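Local coordinates for Low molecular weight phosphotyrosine protein phosphatase (PDB 6U1P), which probably removes phosphate from phosphotyrosine residues of proteins, as a low molecular weight tyrosine phosphatase acting in exopolysaccharide and biofilm control, at residues Val146-Val149 and Asp150-Glu154; Gln135-Ala138 and Leu139-Ser143; Arg27-Ile30 and Arg31-Arg34; Asp99-Ala103 and Glu104-Lys108. All coordinates share one frame; numbering follows the deposited sequence.

Contact 1: residues Val146-Val149 and Asp150-Glu154; sequences VALV and DSWQE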
loop_
_atom_site.group_PDB
_atom_site.type_symbol
_atom_site.label_atom_id
_atom_site.label_comp_id
_atom_site.label_asym_id
_atom_site.label_seq_id
_atom_site.Cartn_x
_atom_site.Cartn_y
_atom_site.Cartn_z
ATOM N N VAL B 146 10.598 16.082 -15.862
ATOM C CA VAL B 146 11.520 16.497 -16.926
ATOM C C VAL B 146 10.886 17.590 -17.775
ATOM O O VAL B 146 11.549 18.565 -18.161
ATOM C CB VAL B 146 11.952 15.295 -17.790
ATOM C CG1 VAL B 146 12.602 15.780 -19.100
ATOM C CG2 VAL B 146 12.914 14.409 -17.033
ATOM N N ALA B 147 9.599 17.435 -18.095
ATOM C CA ALA B 147 8.911 18.458 -18.881
ATOM C C ALA B 147 8.822 19.781 -18.122
ATOM O O ALA B 147 9.068 20.853 -18.698
ATOM C CB ALA B 147 7.522 17.966 -19.287
ATOM N N LEU B 148 8.467 19.734 -16.832
ATOM C CA LEU B 148 8.412 20.972 -16.056
ATOM C C LEU B 148 9.765 21.680 -16.058
ATOM O O LEU B 148 9.839 22.900 -16.236
ATOM C CB LEU B 148 7.990 20.686 -14.611
ATOM C CG LEU B 148 6.536 20.273 -14.336
ATOM C CD1 LEU B 148 6.287 20.150 -12.824
ATOM C CD2 LEU B 148 5.574 21.268 -14.964
ATOM N N VAL B 149 10.848 20.926 -15.863
ATOM C CA VAL B 149 12.168 21.537 -15.817
ATOM C C VAL B 149 12.490 22.187 -17.153
ATOM O O VAL B 149 13.097 23.258 -17.202
ATOM C CB VAL B 149 13.223 20.504 -15.383
ATOM C CG1 VAL B 149 14.604 21.007 -15.670
ATOM C CG2 VAL B 149 13.078 20.204 -13.870
ATOM N N ASP B 150 12.063 21.572 -18.257
ATOM C CA ASP B 150 12.251 22.203 -19.565
ATOM C C ASP B 150 11.479 23.513 -19.653
ATOM O O ASP B 150 12.033 24.557 -20.033
ATOM C CB ASP B 150 11.815 21.260 -20.680
ATOM C CG ASP B 150 12.799 20.142 -20.908
ATOM O OD1 ASP B 150 13.929 20.221 -20.381
ATOM O OD2 ASP B 150 12.445 19.182 -21.617
ATOM N N SER B 151 10.180 23.464 -19.340
ATOM C CA SER B 151 9.332 24.649 -19.419
ATOM C C SER B 151 9.878 25.793 -18.575
ATOM O O SER B 151 9.780 26.963 -18.968
ATOM C CB SER B 151 7.913 24.304 -18.976
ATOM O OG SER B 151 7.296 25.411 -18.338
ATOM N N TRP B 152 10.447 25.471 -17.411
ATOM C CA TRP B 152 10.980 26.495 -16.518
ATOM C C TRP B 152 12.154 27.226 -17.148
ATOM O O TRP B 152 12.311 28.444 -16.968
ATOM C CB TRP B 152 11.385 25.877 -15.183
ATOM C CG TRP B 152 10.229 25.352 -14.436
ATOM C CD1 TRP B 152 8.927 25.690 -14.622
ATOM C CD2 TRP B 152 10.255 24.395 -13.375
ATOM N NE1 TRP B 152 8.132 25.007 -13.736
ATOM C CE2 TRP B 152 8.920 24.198 -12.962
ATOM C CE3 TRP B 152 11.274 23.683 -12.733
ATOM C CZ2 TRP B 152 8.572 23.306 -11.933
ATOM C CZ3 TRP B 152 10.930 22.798 -11.714
ATOM C CH2 TRP B 152 9.588 22.624 -11.321
ATOM N N GLN B 153 12.976 26.516 -17.915
ATOM C CA GLN B 153 14.066 27.290 -18.482
ATOM C C GLN B 153 13.604 28.121 -19.670
ATOM O O GLN B 153 14.430 28.798 -20.288
ATOM C CB GLN B 153 15.222 26.359 -18.859
ATOM C CG GLN B 153 15.562 25.357 -17.755
ATOM C CD GLN B 153 16.557 24.292 -18.199
ATOM O OE1 GLN B 153 17.695 24.600 -18.512
ATOM N NE2 GLN B 153 16.124 23.030 -18.222
ATOM N N GLU B 154 12.300 28.106 -19.960
ATOM C CA GLU B 154 11.684 28.891 -21.028
ATOM C C GLU B 154 10.603 29.809 -20.477
ATOM O O GLU B 154 10.904 30.894 -19.998
ATOM C CB GLU B 154 11.077 27.980 -22.099
ATOM C CG GLU B 154 11.770 26.658 -22.304
ATOM C CD GLU B 154 13.278 26.786 -22.344
ATOM O OE1 GLU B 154 13.953 25.909 -21.785
ATOM O OE2 GLU B 154 13.792 27.786 -22.881
#
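Val-149 O is gripped twice by Gln-153: its side-chain NE2 donates to this oxygen at 3.2 Å, and its backbone N reaches Val-149 O at 3.3 Å in a weak bond. NE2 comes from above the carbonyl plane, 60° out of it, whereas the oxygen lies almost exactly in the plane of the amide. With CG anti to its own carbonyl carbon (chi1 -47°), the Gln-153 chain turns back along the helix and brings NE2 to 3.6 Å from Val-149 CG1. One residue earlier, Trp-152 N bonds to Leu-148 O at 2.9 Å, and that same oxygen sits over one face of the indole, offset toward its rim. Leu-148 CB covers the six-membered ring in a CH-pi contact, 4.1 Å from its centroid. Beside it, Val-149 CG2 meets Trp-152 CZ3 at 4.0 Å. These i to i+3 and i to i+4 contacts lie in the last turns of helix 126-152 and just beyond. The helix end lies against the second subunit: Trp-152 NE1 bonds to Tyr-87 OH there, its ring lies nearly parallel to Phe-85 of that subunit, and Leu-148 packs on Phe-112 of the second subunit, beside that subunit's strand 85-88 and just past its strand 109-111.

Contact 2: residues Gln135-Ala138 and Leu139-Ser143; sequences QRTA and LLIES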
loop_
_atom_site.group_PDB
_atom_site.type_symbol
_atom_site.label_atom_id
_atom_site.label_comp_id
_atom_site.label_asym_id
_atom_site.label_seq_id
_atom_site.Cartn_x
_atom_site.Cartn_y
_atom_site.Cartn_z
ATOM N N GLN B 135 6.011 2.080 -8.100
ATOM C CA GLN B 135 7.122 2.140 -9.087
ATOM C C GLN B 135 6.585 2.752 -10.386
ATOM O O GLN B 135 7.338 3.494 -11.047
ATOM C CB GLN B 135 7.696 0.744 -9.330
ATOM C CG GLN B 135 8.503 0.204 -8.158
ATOM C CD GLN B 135 8.910 -1.236 -8.362
ATOM O OE1 GLN B 135 8.444 -1.909 -9.278
ATOM N NE2 GLN B 135 9.791 -1.719 -7.502
ATOM N N ARG B 136 5.330 2.441 -10.727
ATOM C CA ARG B 136 4.686 2.981 -11.954
ATOM C C ARG B 136 4.455 4.484 -11.764
ATOM O O ARG B 136 4.647 5.241 -12.736
ATOM C CB ARG B 136 3.369 2.250 -12.232
ATOM C CG ARG B 136 3.539 0.789 -12.621
ATOM C CD ARG B 136 2.628 0.385 -13.766
ATOM N NE ARG B 136 3.088 -0.821 -14.441
ATOM C CZ ARG B 136 2.596 -1.275 -15.588
ATOM N NH1 ARG B 136 1.751 -0.536 -16.285
ATOM N NH2 ARG B 136 2.951 -2.467 -16.033
ATOM N N THR B 137 4.058 4.887 -10.552
ATOM C CA THR B 137 3.818 6.321 -10.237
ATOM C C THR B 137 5.132 7.089 -10.414
ATOM O O THR B 137 5.109 8.159 -11.055
ATOM C CB THR B 137 3.251 6.489 -8.822
ATOM O OG1 THR B 137 2.000 5.802 -8.761
ATOM C CG2 THR B 137 3.058 7.939 -8.433
ATOM N N ALA B 138 6.226 6.554 -9.863
ATOM C CA ALA B 138 7.532 7.178 -9.980
ATOM C C ALA B 138 7.847 7.487 -11.434
ATOM O O ALA B 138 8.224 8.614 -11.765
ATOM C CB ALA B 138 8.603 6.275 -9.376
ATOM N N LEU B 139 7.635 6.517 -12.330
ATOM C CA LEU B 139 7.980 6.741 -13.737
ATOM C C LEU B 139 7.129 7.845 -14.345
ATOM O O LEU B 139 7.653 8.727 -15.038
ATOM C CB LEU B 139 7.821 5.455 -14.557
ATOM C CG LEU B 139 8.722 4.260 -14.234
ATOM C CD1 LEU B 139 8.264 3.023 -15.003
ATOM C CD2 LEU B 139 10.172 4.605 -14.589
ATOM N N LEU B 140 5.817 7.838 -14.070
ATOM C CA LEU B 140 4.972 8.914 -14.582
ATOM C C LEU B 140 5.395 10.264 -14.009
ATOM O O LEU B 140 5.481 11.260 -14.743
ATOM C CB LEU B 140 3.503 8.645 -14.266
ATOM C CG LEU B 140 2.506 9.617 -14.900
ATOM C CD1 LEU B 140 2.659 9.652 -16.420
ATOM C CD2 LEU B 140 1.062 9.241 -14.544
ATOM N N ILE B 141 5.716 10.314 -12.714
ATOM C CA ILE B 141 6.150 11.585 -12.144
ATOM C C ILE B 141 7.468 12.036 -12.783
ATOM O O ILE B 141 7.671 13.226 -13.065
ATOM C CB ILE B 141 6.250 11.485 -10.611
ATOM C CG1 ILE B 141 4.850 11.377 -9.988
ATOM C CG2 ILE B 141 6.953 12.722 -10.030
ATOM C CD1 ILE B 141 4.862 11.165 -8.437
ATOM N N GLU B 142 8.377 11.093 -13.023
ATOM C CA GLU B 142 9.650 11.432 -13.637
ATOM C C GLU B 142 9.431 12.093 -14.987
ATOM O O GLU B 142 9.979 13.172 -15.265
ATOM C CB GLU B 142 10.493 10.172 -13.777
ATOM C CG GLU B 142 11.943 10.402 -14.133
ATOM C CD GLU B 142 12.707 9.084 -14.207
ATOM O OE1 GLU B 142 12.198 8.148 -14.864
ATOM O OE2 GLU B 142 13.796 8.977 -13.597
ATOM N N SER B 143 8.569 11.489 -15.811
ATOM C CA SER B 143 8.236 12.061 -17.108
ATOM C C SER B 143 7.684 13.474 -16.954
ATOM O O SER B 143 8.111 14.398 -17.650
ATOM C CB SER B 143 7.218 11.157 -17.806
ATOM O OG SER B 143 6.371 11.897 -18.668
#
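Ile-141 leans back over the preceding turn, where its backbone N donates to Thr-137 O at 2.8 Å. From CB outward the side chain stays close to that carbonyl and then reaches the threonine methyl. CB lies 3.5 Å from Thr-137 O and also near Ala-138 O; CG1 follows at 3.4 Å from Thr-137 O. The tip, CD1, ends against Thr-137 CG2 at 3.7 Å. Two torsions set this path: CG1 stands anti to the carbonyl carbon of Ile-141 (chi1 -70°), and the chain then runs extended to CD1 (chi2 176°). The two side chains lie side by side and point the same way, an apolar i to i+4 pair within helix 126-152, the long C-terminal helix of this phosphatase. Thr-137 presents its methyl to the isoleucine because its hydroxyl turns the other way, bonding through OG1 to Phe-133 O one turn earlier. Next along the backbone, Glu-142 N bonds to Ala-138 O at 2.8 Å, and Glu-142 CB sits 3.4 Å from Ala-138 O. The glutamate chain extends away to Tyr-65 OH of the second subunit, which bonds to OE2. On the preceding turn, Leu-139 CG rests 3.6 Å from Gln-135 O, while Gln-135 NE2 donates to Asp-62 OD2 of the second subunit.

Contact 3: residues Arg27-Ile30 and Arg31-Arg34; sequences RDKI and RQKR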
loop_
_atom_site.group_PDB
_atom_site.type_symbol
_atom_site.label_atom_id
_atom_site.label_comp_id
_atom_site.label_asym_id
_atom_site.label_seq_id
_atom_site.Cartn_x
_atom_site.Cartn_y
_atom_site.Cartn_z
ATOM N N ARG B 27 -12.334 -16.860 12.051
ATOM C CA ARG B 27 -12.821 -16.821 13.426
ATOM C C ARG B 27 -14.284 -16.396 13.480
ATOM O O ARG B 27 -15.101 -17.024 14.164
ATOM C CB ARG B 27 -11.955 -15.874 14.256
ATOM C CG ARG B 27 -12.481 -15.669 15.672
ATOM C CD ARG B 27 -11.473 -14.915 16.539
ATOM N NE ARG B 27 -10.241 -15.692 16.669
ATOM C CZ ARG B 27 -9.040 -15.272 16.279
ATOM N NH1 ARG B 27 -8.891 -14.058 15.732
ATOM N NH2 ARG B 27 -7.995 -16.075 16.420
ATOM N N ASP B 28 -14.636 -15.370 12.715
ATOM C CA ASP B 28 -16.003 -14.860 12.690
ATOM C C ASP B 28 -16.975 -15.904 12.154
ATOM O O ASP B 28 -18.040 -16.152 12.745
ATOM C CB ASP B 28 -16.033 -13.595 11.836
ATOM C CG ASP B 28 -17.419 -13.032 11.668
ATOM O OD1 ASP B 28 -18.238 -13.639 10.953
ATOM O OD2 ASP B 28 -17.676 -11.957 12.234
ATOM N N LYS B 29 -16.630 -16.526 11.025
ATOM C CA LYS B 29 -17.549 -17.498 10.448
ATOM C C LYS B 29 -17.657 -18.721 11.336
ATOM O O LYS B 29 -18.728 -19.338 11.422
ATOM C CB LYS B 29 -17.110 -17.861 9.032
ATOM C CG LYS B 29 -17.045 -16.632 8.126
ATOM C CD LYS B 29 -17.389 -16.959 6.703
ATOM C CE LYS B 29 -17.804 -15.713 5.956
ATOM N NZ LYS B 29 -18.614 -14.791 6.817
ATOM N N ILE B 30 -16.575 -19.068 12.031
ATOM C CA ILE B 30 -16.657 -20.153 12.999
ATOM C C ILE B 30 -17.643 -19.785 14.096
ATOM O O ILE B 30 -18.504 -20.588 14.481
ATOM C CB ILE B 30 -15.262 -20.469 13.565
ATOM C CG1 ILE B 30 -14.406 -21.154 12.499
ATOM C CG2 ILE B 30 -15.375 -21.344 14.794
ATOM C CD1 ILE B 30 -12.926 -21.046 12.741
ATOM N N ARG B 31 -17.590 -18.538 14.558
ATOM C CA ARG B 31 -18.462 -18.147 15.652
ATOM C C ARG B 31 -19.913 -18.051 15.196
ATOM O O ARG B 31 -20.820 -18.348 15.979
ATOM C CB ARG B 31 -17.975 -16.823 16.238
ATOM C CG ARG B 31 -18.861 -16.222 17.302
ATOM C CD ARG B 31 -18.674 -14.711 17.378
ATOM N NE ARG B 31 -18.718 -14.065 16.064
ATOM C CZ ARG B 31 -19.825 -13.598 15.494
ATOM N NH1 ARG B 31 -20.991 -13.709 16.121
ATOM N NH2 ARG B 31 -19.767 -13.022 14.296
ATOM N N GLN B 32 -20.148 -17.695 13.924
ATOM C CA GLN B 32 -21.506 -17.693 13.394
ATOM C C GLN B 32 -22.082 -19.104 13.351
ATOM O O GLN B 32 -23.262 -19.302 13.660
ATOM C CB GLN B 32 -21.539 -17.058 12.006
ATOM C CG GLN B 32 -21.930 -15.577 12.024
ATOM C CD GLN B 32 -21.759 -14.888 10.674
ATOM O OE1 GLN B 32 -21.447 -13.693 10.607
ATOM N NE2 GLN B 32 -21.972 -15.637 9.591
ATOM N N LYS B 33 -21.250 -20.102 13.041
ATOM C CA LYS B 33 -21.701 -21.481 12.930
ATOM C C LYS B 33 -21.504 -22.257 14.221
ATOM O O LYS B 33 -21.724 -23.471 14.239
ATOM C CB LYS B 33 -20.981 -22.178 11.776
ATOM C CG LYS B 33 -21.298 -21.590 10.401
ATOM C CD LYS B 33 -22.467 -22.301 9.730
ATOM C CE LYS B 33 -22.537 -21.950 8.248
ATOM N NZ LYS B 33 -21.597 -22.778 7.444
ATOM N N ARG B 34 -21.088 -21.576 15.289
ATOM C CA ARG B 34 -20.820 -22.169 16.598
ATOM C C ARG B 34 -20.039 -23.477 16.481
ATOM O O ARG B 34 -20.397 -24.500 17.071
ATOM C CB ARG B 34 -22.126 -22.376 17.369
ATOM C CG ARG B 34 -22.486 -21.228 18.308
ATOM C CD ARG B 34 -23.985 -21.186 18.605
ATOM N NE ARG B 34 -24.602 -22.496 18.432
ATOM C CZ ARG B 34 -24.874 -23.327 19.429
ATOM N NH1 ARG B 34 -24.593 -22.982 20.675
ATOM N NH2 ARG B 34 -25.425 -24.502 19.176
#
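Asp-28 CG stands anti to its backbone N (chi1 176°), and the Arg-31 chain, leaving its backbone in the same sense, bends at chi3 (48°) to turn its guanidinium back onto the carboxylate. The resulting i to i+3 salt bridge lies on the last turns of helix 18-32, the crossover helix of the beta-alpha-beta unit that links strands 6-12 and 37-43. Arg-31 NH2 and Asp-28 OD2 are 3.1 Å apart; their hydrogen bond is weak. The carboxylate oxygen lies at the edge of the guanidinium, in its plane, yet the two flat groups stand 81° apart, so a single oxygen meets a single nitrogen instead of forming a paired, coplanar bridge. Behind it, Arg-31 N bonds to Arg-27 O at 2.9 Å and Gln-32 N to Asp-28 O at 2.9 Å. Arg-27 extends from the neighbouring position to a salt bridge with Glu-23, and the buried Ile-30 side chain packs on Ile-37 of the adjoining strand. The helix ends in a Schellman motif: Arg-34 adopts positive phi as the C-prime residue, Leu-35 N returns to Ile-30 O, and Arg-34 N makes a weak bond to Arg-31 O. Where the chain turns, Lys-33 N donates to Lys-29 O at 3.1 Å, and the lysine's CB and CG each lie 3.6 Å from Lys-29 O.

Contact 4: residues Asp99-Ala103 and Glu104-Lys108; sequences DICPA and EHKNK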
loop_
_atom_site.group_PDB
_atom_site.type_symbol
_atom_site.label_atom_id
_atom_site.label_comp_id
_atom_site.label_asym_id
_atom_site.label_seq_id
_atom_site.Cartn_x
_atom_site.Cartn_y
_atom_site.Cartn_z
ATOM N N ASP B 99 9.032 -27.386 2.726
ATOM C CA ASP B 99 10.484 -27.405 2.836
ATOM C C ASP B 99 10.936 -27.753 4.247
ATOM O O ASP B 99 11.978 -28.396 4.425
ATOM C CB ASP B 99 11.020 -26.033 2.417
ATOM C CG ASP B 99 12.518 -26.002 2.263
ATOM O OD1 ASP B 99 13.211 -25.804 3.283
ATOM O OD2 ASP B 99 13.003 -26.162 1.121
ATOM N N ILE B 100 10.158 -27.363 5.258
ATOM C CA ILE B 100 10.543 -27.484 6.657
ATOM C C ILE B 100 9.557 -28.324 7.457
ATOM O O ILE B 100 9.661 -28.388 8.683
ATOM C CB ILE B 100 10.719 -26.096 7.302
ATOM C CG1 ILE B 100 9.410 -25.306 7.206
ATOM C CG2 ILE B 100 11.877 -25.348 6.649
ATOM C CD1 ILE B 100 9.406 -24.022 8.020
ATOM N N CYS B 101 8.579 -28.948 6.797
ATOM C CA CYS B 101 7.588 -29.751 7.502
ATOM C C CYS B 101 8.036 -31.200 7.609
ATOM O O CYS B 101 8.250 -31.850 6.578
ATOM C CB CYS B 101 6.248 -29.686 6.803
ATOM S SG CYS B 101 4.963 -30.562 7.690
ATOM N N PRO B 102 8.162 -31.749 8.814
ATOM C CA PRO B 102 8.487 -33.168 8.943
ATOM C C PRO B 102 7.400 -34.035 8.322
ATOM O O PRO B 102 6.216 -33.696 8.355
ATOM C CB PRO B 102 8.591 -33.371 10.460
ATOM C CG PRO B 102 7.888 -32.240 11.061
ATOM C CD PRO B 102 8.094 -31.087 10.125
ATOM N N ALA B 103 7.832 -35.174 7.761
ATOM C CA ALA B 103 6.991 -35.995 6.886
ATOM C C ALA B 103 5.728 -36.495 7.571
ATOM O O ALA B 103 4.711 -36.713 6.905
ATOM C CB ALA B 103 7.797 -37.175 6.363
ATOM N N GLU B 104 5.760 -36.633 8.892
ATOM C CA GLU B 104 4.609 -37.059 9.676
ATOM C C GLU B 104 3.416 -36.105 9.557
ATOM O O GLU B 104 2.280 -36.510 9.817
ATOM C CB GLU B 104 5.038 -37.185 11.150
ATOM C CG GLU B 104 6.426 -37.829 11.388
ATOM C CD GLU B 104 7.603 -36.904 11.141
ATOM O OE1 GLU B 104 7.543 -36.132 10.181
ATOM O OE2 GLU B 104 8.626 -36.973 11.856
ATOM N N HIS B 105 3.639 -34.844 9.190
ATOM C CA HIS B 105 2.586 -33.827 9.172
ATOM C C HIS B 105 2.379 -33.167 7.808
ATOM O O HIS B 105 1.547 -32.257 7.692
ATOM C CB HIS B 105 2.904 -32.763 10.230
ATOM C CG HIS B 105 3.087 -33.335 11.602
ATOM N ND1 HIS B 105 2.289 -34.342 12.105
ATOM C CD2 HIS B 105 3.974 -33.039 12.579
ATOM C CE1 HIS B 105 2.675 -34.638 13.334
ATOM N NE2 HIS B 105 3.696 -33.862 13.645
ATOM N N LYS B 106 3.105 -33.595 6.773
ATOM C CA LYS B 106 3.045 -32.890 5.500
ATOM C C LYS B 106 1.693 -33.029 4.820
ATOM O O LYS B 106 1.355 -32.195 3.976
ATOM C CB LYS B 106 4.169 -33.369 4.586
ATOM C CG LYS B 106 5.546 -33.005 5.121
ATOM C CD LYS B 106 6.656 -33.587 4.277
ATOM C CE LYS B 106 6.800 -32.845 2.973
ATOM N NZ LYS B 106 8.107 -33.164 2.356
ATOM N N ASN B 107 0.898 -34.033 5.194
ATOM C CA ASN B 107 -0.454 -34.151 4.661
ATOM C C ASN B 107 -1.375 -33.067 5.195
ATOM O O ASN B 107 -2.465 -32.886 4.645
ATOM C CB ASN B 107 -1.057 -35.518 4.999
ATOM C CG ASN B 107 -1.619 -35.566 6.418
ATOM O OD1 ASN B 107 -0.873 -35.510 7.406
ATOM N ND2 ASN B 107 -2.944 -35.643 6.524
ATOM N N LYS B 108 -0.970 -32.357 6.250
ATOM C CA LYS B 108 -1.775 -31.272 6.802
ATOM C C LYS B 108 -1.606 -29.968 6.033
ATOM O O LYS B 108 -2.259 -28.981 6.380
ATOM C CB LYS B 108 -1.437 -31.056 8.288
ATOM C CG LYS B 108 -1.206 -32.363 9.071
ATOM C CD LYS B 108 -1.691 -32.277 10.518
ATOM C CE LYS B 108 -0.547 -32.161 11.524
ATOM N NZ LYS B 108 -1.010 -32.222 12.956
#
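Lys-106 and Cys-101 meet flank to tip: the sulfur arrives at the aliphatic stem of the lysine, with Cys-101 SG 3.6 Å from Lys-106 CG. SG is held anti to the cysteine's backbone N (chi1 -176°), which brings it to the lysine stem, where it also approaches His-105 CB at 3.9 Å. The lysine stem passes along the backbone of the opposite limb. Its CG and CD each lie 3.3 Å from Cys-101 O, and CD continues past Ala-103 CA at 3.6 Å. Chi1 (-66°) and an extended chi2 set CG and CD on this course, and the bend at chi3 redirects only CE and the atoms beyond. The imidazole of His-105 stands apart from the lysine, beside the proline, with Pro-102 CG approaching the ring obliquely at 4.3 Å from CD2. Glu-104 CB covers one face of that imidazole, over its centre. One backbone bond closes the turn: His-105 N donates to Pro-102 O at 2.9 Å, nearly straight at the hydrogen (168°). This beta-turn, Pro-102 to His-105, carries the chain from helix 91-100 toward strand 109-111. Helix 77-82 adjoins it, with Cys-101 against Phe-80, Pro-102 against Gln-77 and His-105 against Ile-81, and Lys-108 makes backbone hydrogen bonds to Ile-86 of strand 85-88.

Contacts 1 and 2 lie in series on helix 126-152, their centres 17 Å apart, and both touch the second subunit. Contact 3 closes helix 18-32 and contact 4 turns between helix 91-100 and strand 109-111; their centres are 28 Å apart, and both lie on the far side of the chain's centre from the C-terminal helix. Contacts 1 and 3 are 60 Å apart between centres within one chain, yet the dimer joins these regions: Lys-29 packs on Val-146 of the second subunit and Lys-33 on its Val-149. In contact 2 the side chain of Gln-135 is about 12 Å from that of Asp-125, the predicted proton donor; the other three lie away from the predicted active-site residues.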